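NAD(P)H-FMN oxidoreductase (PDB 5LVA) binds flavin mononucleotide in a flavodoxin-like fold and probably acts as an NAD(P)H-dependent flavin reductase or quinone dehydrogenase. Local coordinates at residues A22-D27 with E161-Y166. Sequence-based numbering, arbitrary orientation.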
loop_
_atom_site.group_PDB
_atom_site.type_symbol
_atom_site.label_atom_id
_atom_site.label_comp_id
_atom_site.label_asym_id
_atom_site.label_seq_id
_atom_site.Cartn_x
_atom_site.Cartn_y
_atom_site.Cartn_z
ATOM N N ALA A 22 7.434 -7.399 -4.008
ATOM C CA ALA A 22 8.529 -6.495 -3.700
ATOM C C ALA A 22 9.789 -6.788 -4.523
ATOM O O ALA A 22 10.470 -5.862 -4.946
ATOM C CB ALA A 22 8.848 -6.555 -2.220
ATOM N N ASP A 23 10.093 -8.066 -4.748
ATOM C CA ASP A 23 11.301 -8.463 -5.485
ATOM C C ASP A 23 11.386 -7.870 -6.884
ATOM O O ASP A 23 12.469 -7.591 -7.382
ATOM C CB ASP A 23 11.391 -9.990 -5.607
ATOM C CG ASP A 23 11.897 -10.656 -4.345
ATOM O OD1 ASP A 23 12.529 -9.977 -3.516
ATOM O OD2 ASP A 23 11.666 -11.872 -4.193
ATOM N N THR A 24 10.236 -7.688 -7.515
ATOM C CA THR A 24 10.183 -7.236 -8.893
ATOM C C THR A 24 10.550 -5.764 -9.048
ATOM O O THR A 24 10.710 -5.289 -10.160
ATOM C CB THR A 24 8.791 -7.459 -9.481
ATOM O OG1 THR A 24 7.876 -6.547 -8.875
ATOM C CG2 THR A 24 8.321 -8.864 -9.206
ATOM N N LEU A 25 10.695 -5.048 -7.936
ATOM C CA LEU A 25 10.965 -3.611 -7.973
ATOM C C LEU A 25 12.371 -3.198 -7.488
ATOM O O LEU A 25 12.712 -2.015 -7.496
ATOM C CB LEU A 25 9.910 -2.882 -7.141
ATOM C CG LEU A 25 8.459 -2.873 -7.650
ATOM C CD1 LEU A 25 7.559 -2.201 -6.641
ATOM C CD2 LEU A 25 8.326 -2.171 -8.991
ATOM N N LYS A 26 13.194 -4.166 -7.093
ATOM C CA LYS A 26 14.520 -3.874 -6.537
ATOM C C LYS A 26 15.543 -3.382 -7.560
ATOM O O LYS A 26 16.753 -3.478 -7.326
ATOM C CB LYS A 26 15.115 -5.113 -5.854
ATOM C CG LYS A 26 14.255 -5.795 -4.808
ATOM C CD LYS A 26 14.750 -7.228 -4.585
ATOM C CE LYS A 26 14.568 -7.662 -3.131
ATOM N NZ LYS A 26 13.396 -6.981 -2.500
ATOM N N ASP A 27 15.078 -2.857 -8.683
ATOM C CA ASP A 27 15.990 -2.457 -9.743
ATOM C C ASP A 27 15.291 -1.532 -10.716
ATOM O O ASP A 27 15.924 -0.937 -11.583
ATOM C CB ASP A 27 16.543 -3.688 -10.471
ATOM C CG ASP A 27 15.445 -4.633 -10.946
ATOM O OD1 ASP A 27 14.369 -4.679 -10.303
ATOM O OD2 ASP A 27 15.658 -5.332 -11.963
ATOM N N GLU A 161 2.765 -14.532 -12.453
ATOM C CA GLU A 161 1.979 -13.630 -13.281
ATOM C C GLU A 161 1.349 -12.515 -12.432
ATOM O O GLU A 161 1.172 -11.392 -12.888
ATOM C CB GLU A 161 0.910 -14.404 -14.043
ATOM C CG GLU A 161 -0.184 -13.546 -14.655
ATOM C CD GLU A 161 0.242 -12.786 -15.903
ATOM O OE1 GLU A 161 1.409 -12.888 -16.326
ATOM O OE2 GLU A 161 -0.618 -12.084 -16.474
ATOM N N GLY A 162 1.030 -12.822 -11.184
ATOM C CA GLY A 162 0.515 -11.813 -10.287
ATOM C C GLY A 162 1.563 -10.768 -9.992
ATOM O O GLY A 162 1.265 -9.581 -9.932
ATOM N N ALA A 163 2.802 -11.215 -9.823
ATOM C CA ALA A 163 3.912 -10.313 -9.518
ATOM C C ALA A 163 4.193 -9.380 -10.678
ATOM O O ALA A 163 4.394 -8.181 -10.490
ATOM C CB ALA A 163 5.170 -11.099 -9.157
ATOM N N THR A 164 4.204 -9.920 -11.886
ATOM C CA THR A 164 4.496 -9.074 -13.025
ATOM C C THR A 164 3.351 -8.089 -13.242
ATOM O O THR A 164 3.561 -6.981 -13.723
ATOM C CB THR A 164 4.776 -9.900 -14.302
ATOM O OG1 THR A 164 4.763 -9.044 -15.445
ATOM C CG2 THR A 164 3.755 -10.948 -14.497
ATOM N N GLN A 165 2.144 -8.485 -12.850
ATOM C CA GLN A 165 0.991 -7.610 -12.974
ATOM C C GLN A 165 1.045 -6.503 -11.936
ATOM O O GLN A 165 0.636 -5.371 -12.192
ATOM C CB GLN A 165 -0.308 -8.401 -12.841
ATOM C CG GLN A 165 -0.687 -9.163 -14.087
ATOM C CD GLN A 165 -0.769 -8.269 -15.297
ATOM O OE1 GLN A 165 -1.163 -7.111 -15.200
ATOM N NE2 GLN A 165 -0.404 -8.805 -16.450
ATOM N N TYR A 166 1.556 -6.842 -10.761
ATOM C CA TYR A 166 1.768 -5.866 -9.712
ATOM C C TYR A 166 2.725 -4.792 -10.207
ATOM O O TYR A 166 2.470 -3.606 -10.062
ATOM C CB TYR A 166 2.302 -6.568 -8.460
ATOM C CG TYR A 166 3.016 -5.692 -7.456
ATOM C CD1 TYR A 166 4.372 -5.427 -7.579
ATOM C CD2 TYR A 166 2.351 -5.179 -6.355
ATOM C CE1 TYR A 166 5.031 -4.640 -6.658
ATOM C CE2 TYR A 166 3.006 -4.392 -5.427
ATOM C CZ TYR A 166 4.347 -4.131 -5.584
ATOM O OH TYR A 166 4.999 -3.355 -4.664
#
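Tyr166 reaches from helix 156-171 to Leu25, in the turn that follows helix 17-23. CD1 of Leu25 lies 3.5 Å from CE1 of Tyr166 and 3.4 Å from its OH; the two side chains run roughly at right angles, and the methyl meets the phenol end of the ring obliquely. Thr24 comes to the same ring at its edge, near the ring plane, with OG1 3.9 Å from CD1 of Tyr166. Its other branch, CG2, meets CB of Ala163 at 3.9 Å, and this small residue lets the helix approach the turn, Thr24 and Ala163 having their CA atoms 7.0 Å apart.

Tyr166 has CG anti to its backbone N (chi1 160°), which directs the phenol toward the turn. Tyrosine suits the place: its apolar ring packs on Leu25 and stacks with Phe21, while its hydroxyl hydrogen-bonds to Gln63 OE1. Opposite, a type I turn from Asp23 to Lys26 presents Thr24 and Leu25 together. Threonine pairs a methyl for packing with a hydroxyl that, at chi1 70°, hydrogen-bonds back to the carbonyl oxygen of Phe21. The branched, apolar Leu25 can pack on the ring and also on Ile31 and Val5, tying the turn to strands 31-35 and 3-7.

The contact thus joins the first and last helices of the flavodoxin-like fold on one face of its parallel sheet, close to FMN-binding Asn18. Across the two segments the side chains meet by packing alone, without hydrogen bonds; the next helix residue, Arg167, adds a polar link from its NE to Thr24 O.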